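Local coordinates for protein spectinomycin 9-adenylyltransferase (Enterococcus faecalis, PDB 6SXJ) that confers resistance to the antibiotic spectinomycin by transferring an adenylyl group from ATP to the drug's 9-hydroxyl group, at residues D129-L134 with R163-D168; Y135-K140 with Y148-L153. One frame throughout, in Å; residues are numbered along the deposited sequence.

Contact 1: residues D129-L134 with R163-D168; sequences DLTIML and RRAIMD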
ATOM      1  N   ASP A 129      -5.239   4.451   6.371  1.00 56.02           N
ATOM      2  CA  ASP A 129      -4.629   4.325   5.054  1.00 57.73           C
ATOM      3  C   ASP A 129      -5.460   3.439   4.137  1.00 52.01           C
ATOM      4  O   ASP A 129      -5.417   3.601   2.912  1.00 62.32           O
ATOM      5  CB  ASP A 129      -3.214   3.766   5.183  1.00 54.60           C
ATOM      6  CG  ASP A 129      -2.198   4.831   5.530  1.00 63.08           C
ATOM      7  OD1 ASP A 129      -2.380   5.987   5.099  1.00 69.85           O
ATOM      8  OD2 ASP A 129      -1.217   4.516   6.239  1.00 65.99           O
ATOM      9  N   LEU A 130      -6.213   2.494   4.704  1.00 57.41           N
ATOM     10  CA  LEU A 130      -7.052   1.622   3.894  1.00 61.19           C
ATOM     11  C   LEU A 130      -8.116   2.403   3.137  1.00 61.46           C
ATOM     12  O   LEU A 130      -8.611   1.929   2.107  1.00 50.76           O
ATOM     13  CB  LEU A 130      -7.696   0.559   4.784  1.00 53.49           C
ATOM     14  CG  LEU A 130      -8.657  -0.416   4.110  1.00 58.92           C
ATOM     15  CD1 LEU A 130      -7.961  -1.269   3.061  1.00 53.58           C
ATOM     16  CD2 LEU A 130      -9.299  -1.288   5.175  1.00 54.04           C
ATOM     17  N   THR A 131      -8.478   3.591   3.614  1.00 49.26           N
ATOM     18  CA  THR A 131      -9.428   4.403   2.863  1.00 58.24           C
ATOM     19  C   THR A 131      -8.855   4.822   1.513  1.00 50.66           C
ATOM     20  O   THR A 131      -9.598   4.960   0.537  1.00 51.92           O
ATOM     21  CB  THR A 131      -9.831   5.638   3.676  1.00 49.46           C
ATOM     22  OG1 THR A 131     -10.670   5.232   4.762  1.00 55.45           O
ATOM     23  CG2 THR A 131     -10.586   6.634   2.801  1.00 54.49           C
ATOM     24  N   ILE A 132      -7.549   5.063   1.447  1.00 51.83           N
ATOM     25  CA  ILE A 132      -6.921   5.416   0.177  1.00 50.86           C
ATOM     26  C   ILE A 132      -6.792   4.188  -0.711  1.00 55.90           C
ATOM     27  O   ILE A 132      -6.891   4.291  -1.942  1.00 53.31           O
ATOM     28  CB  ILE A 132      -5.553   6.059   0.445  1.00 52.15           C
ATOM     29  CG1 ILE A 132      -5.685   7.160   1.501  1.00 48.00           C
ATOM     30  CG2 ILE A 132      -4.967   6.634  -0.826  1.00 48.18           C
ATOM     31  CD1 ILE A 132      -4.355   7.637   2.050  1.00 56.41           C
ATOM     32  N   MET A 133      -6.572   3.020  -0.108  1.00 50.48           N
ATOM     33  CA  MET A 133      -6.475   1.785  -0.871  1.00 56.45           C
ATOM     34  C   MET A 133      -7.817   1.427  -1.490  1.00 53.29           C
ATOM     35  O   MET A 133      -7.912   1.195  -2.701  1.00 57.31           O
ATOM     36  CB  MET A 133      -5.982   0.659   0.037  1.00 52.96           C
ATOM     37  CG  MET A 133      -4.755   1.024   0.846  1.00 63.61           C
ATOM     38  SD  MET A 133      -4.257  -0.249   2.012  1.00 76.71           S
ATOM     39  CE  MET A 133      -4.580  -1.749   1.078  1.00 54.73           C
ATOM     40  N   LEU A 134      -8.866   1.382  -0.670  1.00 46.50           N
ATOM     41  CA  LEU A 134     -10.195   1.078  -1.189  1.00 48.12           C
ATOM     42  C   LEU A 134     -10.607   2.088  -2.250  1.00 54.81           C
ATOM     43  O   LEU A 134     -11.263   1.732  -3.237  1.00 58.04           O
ATOM     44  CB  LEU A 134     -11.210   1.048  -0.046  1.00 52.53           C
ATOM     45  CG  LEU A 134     -10.956   0.029   1.065  1.00 61.10           C
ATOM     46  CD1 LEU A 134     -12.015   0.137   2.153  1.00 56.78           C
ATOM     47  CD2 LEU A 134     -10.917  -1.378   0.491  1.00 59.92           C
ATOM     48  N   ARG A 163      -9.222  12.637   1.649  1.00 75.81           N
ATOM     49  CA  ARG A 163      -8.433  13.772   2.093  1.00 73.09           C
ATOM     50  C   ARG A 163      -8.082  13.662   3.572  1.00 65.36           C
ATOM     51  O   ARG A 163      -6.924  13.825   3.977  1.00 59.56           O
ATOM     52  CB  ARG A 163      -9.220  15.042   1.819  1.00 80.08           C
ATOM     53  CG  ARG A 163      -9.484  15.340   0.336  1.00 85.55           C
ATOM     54  CD  ARG A 163      -9.590  16.868   0.111  1.00 99.01           C
ATOM     55  NE  ARG A 163      -9.523  17.185  -1.306  1.00 97.39           N
ATOM     56  CZ  ARG A 163     -10.128  18.217  -1.863  1.00101.78           C
ATOM     57  NH1 ARG A 163     -10.849  19.027  -1.105  1.00119.98           N
ATOM     58  NH2 ARG A 163     -10.040  18.410  -3.172  1.00 94.65           N
ATOM     59  N   ARG A 164      -9.082  13.477   4.406  1.00 65.57           N
ATOM     60  CA  ARG A 164      -8.772  13.248   5.798  1.00 68.97           C
ATOM     61  C   ARG A 164      -7.728  12.164   5.967  1.00 74.85           C
ATOM     62  O   ARG A 164      -6.955  12.204   6.928  1.00 71.30           O
ATOM     63  CB  ARG A 164     -10.033  12.844   6.537  1.00 70.85           C
ATOM     64  CG  ARG A 164      -9.878  12.713   8.056  1.00 77.31           C
ATOM     65  CD  ARG A 164     -11.108  13.254   8.843  1.00 83.59           C
ATOM     66  NE  ARG A 164     -12.351  12.666   8.367  1.00 87.19           N
ATOM     67  CZ  ARG A 164     -13.039  11.758   9.041  1.00 80.84           C
ATOM     68  NH1 ARG A 164     -12.613  11.354  10.228  1.00 74.12           N
ATOM     69  NH2 ARG A 164     -14.148  11.256   8.525  1.00 81.72           N
ATOM     70  N   ALA A 165      -7.760  11.137   5.109  1.00 70.93           N
ATOM     71  CA  ALA A 165      -6.807  10.037   5.203  1.00 65.70           C
ATOM     72  C   ALA A 165      -5.388  10.510   4.906  1.00 62.02           C
ATOM     73  O   ALA A 165      -4.455  10.241   5.673  1.00 58.46           O
ATOM     74  CB  ALA A 165      -7.225   8.925   4.237  1.00 70.92           C
ATOM     75  N   ILE A 166      -5.205  11.218   3.789  1.00 65.07           N
ATOM     76  CA  ILE A 166      -3.864  11.648   3.400  1.00 64.17           C
ATOM     77  C   ILE A 166      -3.268  12.580   4.448  1.00 75.56           C
ATOM     78  O   ILE A 166      -2.094  12.452   4.819  1.00 75.63           O
ATOM     79  CB  ILE A 166      -3.904  12.312   2.012  1.00 65.06           C
ATOM     80  CG1 ILE A 166      -4.050  11.253   0.917  1.00 64.59           C
ATOM     81  CG2 ILE A 166      -2.648  13.156   1.793  1.00 68.63           C
ATOM     82  CD1 ILE A 166      -4.269  11.822  -0.464  1.00 62.83           C
ATOM     83  N   MET A 167      -4.056  13.541   4.938  1.00 64.99           N
ATOM     84  CA  MET A 167      -3.518  14.514   5.880  1.00 68.33           C
ATOM     85  C   MET A 167      -3.109  13.851   7.188  1.00 69.20           C
ATOM     86  O   MET A 167      -2.053  14.158   7.753  1.00 64.52           O
ATOM     87  CB  MET A 167      -4.550  15.603   6.152  1.00 65.35           C
ATOM     88  CG  MET A 167      -5.115  16.292   4.929  1.00 65.43           C
ATOM     89  SD  MET A 167      -3.900  16.675   3.663  1.00 91.75           S
ATOM     90  CE  MET A 167      -2.844  17.836   4.500  1.00 64.04           C
ATOM     91  N   ASP A 168      -3.934  12.941   7.694  1.00 68.33           N
ATOM     92  CA  ASP A 168      -3.599  12.290   8.954  1.00 71.18           C
ATOM     93  C   ASP A 168      -2.324  11.456   8.819  1.00 70.45           C
ATOM     94  O   ASP A 168      -1.502  11.411   9.741  1.00 75.89           O
ATOM     95  CB  ASP A 168      -4.769  11.425   9.423  1.00 75.71           C
ATOM     96  CG  ASP A 168      -5.884  12.230  10.069  1.00 79.66           C
ATOM     97  OD1 ASP A 168      -5.744  13.460  10.152  1.00 76.85           O
ATOM     98  OD2 ASP A 168      -6.901  11.629  10.490  1.00 84.09           O
TER
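A helix-helix crossing joins helix 130-139, which packs on the nucleotidyltransferase sheet, to helix 159-173 of the C-terminal helical part, with Ile132 set against Ala165 and Ile166. The short axes run 9.0 Å apart at 134° between their N-to-C directions, and the contact is wholly apolar. Ala165, a single methyl directed at the other helix, suits a place where a larger residue of the partner must lie close to the backbone. CG1 of Ile132 approaches Ala165 CB to 3.6 Å, and the same methyl also meets CD1 of Ile132. Because CG1 of Ile132 is anti to the carbonyl carbon (chi1 -49°), its ethyl arm extends toward helix 159-173, where CD1 lies 3.8 Å from Ile166 CG1. The two isoleucine side chains cross at about a right angle. Thr131 adds a looser touch, CB to Ala165 CB at 4.2 Å, while its hydroxyl is hydrogen-bonded to His100, so this polar atom is satisfied although buried. On the far side of helix 130-139, Leu130 and Leu134 rest on strand 85-91; beyond the crossing, Ile166 also touches Met191 and Thr194 of helix 181-196. The pair thus lies between sheet and helical bundle.

Contact 2: residues Y135-K140 with Y148-L153; sequences YQAKRK and YDLEEL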
ATOM      1  N   TYR A 135     -10.232   3.353  -2.070  1.00 58.21           N
ATOM      2  CA  TYR A 135     -10.498   4.347  -3.104  1.00 53.33           C
ATOM      3  C   TYR A 135      -9.724   4.018  -4.374  1.00 58.89           C
ATOM      4  O   TYR A 135     -10.280   4.028  -5.477  1.00 58.42           O
ATOM      5  CB  TYR A 135     -10.135   5.741  -2.594  1.00 62.56           C
ATOM      6  CG  TYR A 135     -10.374   6.840  -3.596  1.00 54.81           C
ATOM      7  CD1 TYR A 135     -11.613   7.462  -3.692  1.00 63.75           C
ATOM      8  CD2 TYR A 135      -9.358   7.263  -4.445  1.00 56.57           C
ATOM      9  CE1 TYR A 135     -11.834   8.470  -4.615  1.00 68.03           C
ATOM     10  CE2 TYR A 135      -9.568   8.269  -5.363  1.00 66.77           C
ATOM     11  CZ  TYR A 135     -10.806   8.867  -5.446  1.00 67.73           C
ATOM     12  OH  TYR A 135     -11.013   9.872  -6.363  1.00 80.33           O
ATOM     13  N   GLN A 136      -8.432   3.721  -4.231  1.00 57.49           N
ATOM     14  CA  GLN A 136      -7.617   3.327  -5.374  1.00 59.44           C
ATOM     15  C   GLN A 136      -8.175   2.070  -6.030  1.00 57.64           C
ATOM     16  O   GLN A 136      -8.456   2.051  -7.231  1.00 64.09           O
ATOM     17  CB  GLN A 136      -6.175   3.106  -4.915  1.00 52.30           C
ATOM     18  CG  GLN A 136      -5.210   2.685  -6.000  1.00 69.57           C
ATOM     19  CD  GLN A 136      -3.761   2.739  -5.543  1.00 63.82           C
ATOM     20  OE1 GLN A 136      -3.473   2.701  -4.351  1.00 74.84           O
ATOM     21  NE2 GLN A 136      -2.843   2.831  -6.496  1.00 77.57           N
ATOM     22  N   ALA A 137      -8.343   1.005  -5.244  1.00 57.58           N
ATOM     23  CA  ALA A 137      -8.817  -0.260  -5.793  1.00 48.78           C
ATOM     24  C   ALA A 137     -10.183  -0.106  -6.452  1.00 61.74           C
ATOM     25  O   ALA A 137     -10.424  -0.660  -7.531  1.00 55.46           O
ATOM     26  CB  ALA A 137      -8.873  -1.316  -4.689  1.00 50.41           C
ATOM     27  N   LYS A 138     -11.091   0.639  -5.816  1.00 59.93           N
ATOM     28  CA  LYS A 138     -12.442   0.781  -6.349  1.00 58.32           C
ATOM     29  C   LYS A 138     -12.435   1.410  -7.735  1.00 63.76           C
ATOM     30  O   LYS A 138     -13.294   1.090  -8.566  1.00 65.84           O
ATOM     31  CB  LYS A 138     -13.298   1.611  -5.390  1.00 57.51           C
ATOM     32  CG  LYS A 138     -14.791   1.532  -5.655  1.00 69.24           C
ATOM     33  CD  LYS A 138     -15.610   1.829  -4.400  1.00 69.51           C
ATOM     34  CE  LYS A 138     -17.103   1.908  -4.713  1.00 64.43           C
ATOM     35  NZ  LYS A 138     -17.479   3.211  -5.336  1.00 74.15           N
ATOM     36  N   ARG A 139     -11.472   2.291  -8.015  1.00 63.56           N
ATOM     37  CA  ARG A 139     -11.445   2.960  -9.310  1.00 64.46           C
ATOM     38  C   ARG A 139     -10.777   2.112 -10.382  1.00 62.53           C
ATOM     39  O   ARG A 139     -11.166   2.189 -11.553  1.00 65.81           O
ATOM     40  CB  ARG A 139     -10.726   4.305  -9.199  1.00 72.11           C
ATOM     41  CG  ARG A 139     -11.525   5.380  -8.467  1.00 84.26           C
ATOM     42  CD  ARG A 139     -10.644   6.554  -8.049  1.00 77.58           C
ATOM     43  NE  ARG A 139     -10.135   7.305  -9.196  1.00 95.83           N
ATOM     44  CZ  ARG A 139      -8.855   7.351  -9.561  1.00 92.67           C
ATOM     45  NH1 ARG A 139      -7.937   6.687  -8.872  1.00 84.63           N
ATOM     46  NH2 ARG A 139      -8.492   8.064 -10.621  1.00 96.43           N
ATOM     47  N   LYS A 140      -9.768   1.322 -10.024  1.00 58.77           N
ATOM     48  CA  LYS A 140      -9.152   0.415 -10.987  1.00 56.24           C
ATOM     49  C   LYS A 140      -8.604  -0.797 -10.256  1.00 59.01           C
ATOM     50  O   LYS A 140      -7.730  -0.667  -9.391  1.00 53.31           O
ATOM     51  CB  LYS A 140      -8.040   1.104 -11.781  1.00 63.08           C
ATOM     52  CG  LYS A 140      -7.349   0.180 -12.783  1.00 64.59           C
ATOM     53  CD  LYS A 140      -7.063   0.869 -14.107  1.00 68.64           C
ATOM     54  CE  LYS A 140      -6.830  -0.149 -15.224  1.00 81.72           C
ATOM     55  NZ  LYS A 140      -8.101  -0.764 -15.719  1.00 81.21           N
ATOM     56  N   TYR A 148     -18.495 -11.096  -8.166  1.00 60.02           N
ATOM     57  CA  TYR A 148     -18.881  -9.690  -8.172  1.00 57.19           C
ATOM     58  C   TYR A 148     -17.669  -8.804  -8.423  1.00 47.16           C
ATOM     59  O   TYR A 148     -16.545  -9.135  -8.041  1.00 55.94           O
ATOM     60  CB  TYR A 148     -19.556  -9.275  -6.844  1.00 58.94           C
ATOM     61  CG  TYR A 148     -20.625 -10.238  -6.370  1.00 65.12           C
ATOM     62  CD1 TYR A 148     -21.973  -9.988  -6.602  1.00 73.14           C
ATOM     63  CD2 TYR A 148     -20.285 -11.398  -5.693  1.00 69.00           C
ATOM     64  CE1 TYR A 148     -22.955 -10.874  -6.172  1.00 63.40           C
ATOM     65  CE2 TYR A 148     -21.256 -12.290  -5.267  1.00 71.89           C
ATOM     66  CZ  TYR A 148     -22.589 -12.023  -5.512  1.00 65.60           C
ATOM     67  OH  TYR A 148     -23.555 -12.902  -5.075  1.00 72.96           O
ATOM     68  N   ASP A 149     -17.907  -7.694  -9.117  1.00 50.03           N
ATOM     69  CA  ASP A 149     -16.904  -6.645  -9.228  1.00 54.16           C
ATOM     70  C   ASP A 149     -16.745  -5.960  -7.875  1.00 57.13           C
ATOM     71  O   ASP A 149     -17.684  -5.886  -7.077  1.00 52.81           O
ATOM     72  CB  ASP A 149     -17.302  -5.623 -10.296  1.00 55.99           C
ATOM     73  CG  ASP A 149     -16.907  -6.054 -11.689  1.00 58.09           C
ATOM     74  OD1 ASP A 149     -15.871  -6.733 -11.825  1.00 61.77           O
ATOM     75  OD2 ASP A 149     -17.627  -5.708 -12.648  1.00 54.91           O
ATOM     76  N   LEU A 150     -15.539  -5.461  -7.617  1.00 58.48           N
ATOM     77  CA  LEU A 150     -15.255  -4.864  -6.318  1.00 54.63           C
ATOM     78  C   LEU A 150     -16.246  -3.749  -6.000  1.00 55.65           C
ATOM     79  O   LEU A 150     -16.767  -3.671  -4.881  1.00 62.54           O
ATOM     80  CB  LEU A 150     -13.820  -4.339  -6.290  1.00 49.87           C
ATOM     81  CG  LEU A 150     -13.357  -3.701  -4.976  1.00 56.50           C
ATOM     82  CD1 LEU A 150     -13.601  -4.624  -3.800  1.00 46.12           C
ATOM     83  CD2 LEU A 150     -11.880  -3.336  -5.088  1.00 55.23           C
ATOM     84  N   GLU A 151     -16.535  -2.891  -6.982  1.00 56.06           N
ATOM     85  CA  GLU A 151     -17.413  -1.749  -6.745  1.00 57.55           C
ATOM     86  C   GLU A 151     -18.780  -2.187  -6.227  1.00 65.97           C
ATOM     87  O   GLU A 151     -19.477  -1.408  -5.563  1.00 55.20           O
ATOM     88  CB  GLU A 151     -17.565  -0.938  -8.033  1.00 66.35           C
ATOM     89  CG  GLU A 151     -18.270  -1.681  -9.163  1.00 60.01           C
ATOM     90  CD  GLU A 151     -17.990  -1.071 -10.529  1.00 74.00           C
ATOM     91  OE1 GLU A 151     -17.356   0.004 -10.584  1.00 75.69           O
ATOM     92  OE2 GLU A 151     -18.402  -1.666 -11.550  1.00 77.39           O
ATOM     93  N   GLU A 152     -19.188  -3.421  -6.532  1.00 64.04           N
ATOM     94  CA  GLU A 152     -20.460  -3.928  -6.028  1.00 60.75           C
ATOM     95  C   GLU A 152     -20.396  -4.321  -4.559  1.00 57.14           C
ATOM     96  O   GLU A 152     -21.445  -4.509  -3.930  1.00 57.54           O
ATOM     97  CB  GLU A 152     -20.922  -5.152  -6.822  1.00 54.73           C
ATOM     98  CG  GLU A 152     -20.932  -4.987  -8.321  1.00 58.55           C
ATOM     99  CD  GLU A 152     -21.513  -6.206  -9.008  1.00 64.95           C
ATOM    100  OE1 GLU A 152     -20.766  -6.895  -9.735  1.00 61.76           O
ATOM    101  OE2 GLU A 152     -22.715  -6.485  -8.801  1.00 69.51           O
ATOM    102  N   LEU A 153     -19.198  -4.484  -4.011  1.00 57.11           N
ATOM    103  CA  LEU A 153     -19.028  -4.943  -2.645  1.00 59.30           C
ATOM    104  C   LEU A 153     -18.626  -3.824  -1.695  1.00 50.92           C
ATOM    105  O   LEU A 153     -18.444  -4.085  -0.505  1.00 62.07           O
ATOM    106  CB  LEU A 153     -17.977  -6.053  -2.592  1.00 62.93           C
ATOM    107  CG  LEU A 153     -18.081  -7.214  -3.576  1.00 58.31           C
ATOM    108  CD1 LEU A 153     -16.731  -7.920  -3.624  1.00 57.58           C
ATOM    109  CD2 LEU A 153     -19.179  -8.180  -3.190  1.00 62.31           C
TER
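Lys138, Leu150 and Glu151 carry most of the meeting between the last turn of helix 130-139 and the loop that precedes helix 159-173, and Ala137 supplies the methyl against which Leu150 closes. The backbones come nearest at Lys138 and Glu151, whose CA atoms are 5.6 Å apart. Leu150 is buried and points at the helix. Its CG is anti to the backbone N (chi1 -179°), an extension that brings the CD2 branch to 3.6 Å from Ala137 CB; the same methyl lies 3.9 Å from Ala137 C and so also rests on the backbone. A small residue fits at 137 because the leucine methyl can then settle beside the main chain.

Lys138 uses its long aliphatic part differently. The first three torsions are near-extended and carry CE alongside the loop backbone, 4.2 Å from Glu151 O; the bend at the last one (chi4 -78°) then turns NZ away from the loop. Such a residue is apt at a partly exposed border, since its methylenes can cover the loop while the ammonium can turn toward solvent. The charged ends do not meet: Lys138 NZ is 6.2 Å from Glu151 OE1, so any attraction is probably diffuse, and the amine also has a weak, long ion pair with Asp156. Within the loop, Glu152 OE1 accepts the N-H of Asp149 on its anti side, 3.0 Å from Asp149 N and somewhat out of the carboxylate plane, tying that side chain to the start of the turn.

Beneath the apolar half lies the sheet: Ala137 touches Phe33 of strand 27-33 and Leu50 of strand 47-53, while Leu150 touches Tyr31 of strand 27-33 and shares Leu50. The loop is thereby pinned against helix 130-139 over these two strands, just after edge strand 142-144.

Overall arrangement
Both contacts draw on helix 130-139, contact 1 near its start and contact 2 near its end, their centres about 16 Å apart. Contact 1 is wholly buried and joins that helix to helix 159-173, using aliphatic groups alone. Contact 2 is partly buried: its inner side is an alanine-leucine pair over the sheet, whereas its outer side is a partly exposed lysine and an exposed glutamate, touching through carbon and backbone atoms. Contact 2 is nested inside the chain loop that contact 1 closes. One helix therefore meets helix 159-173, the first of the C-terminal helices, at one end and, at the other, the loop leading toward them.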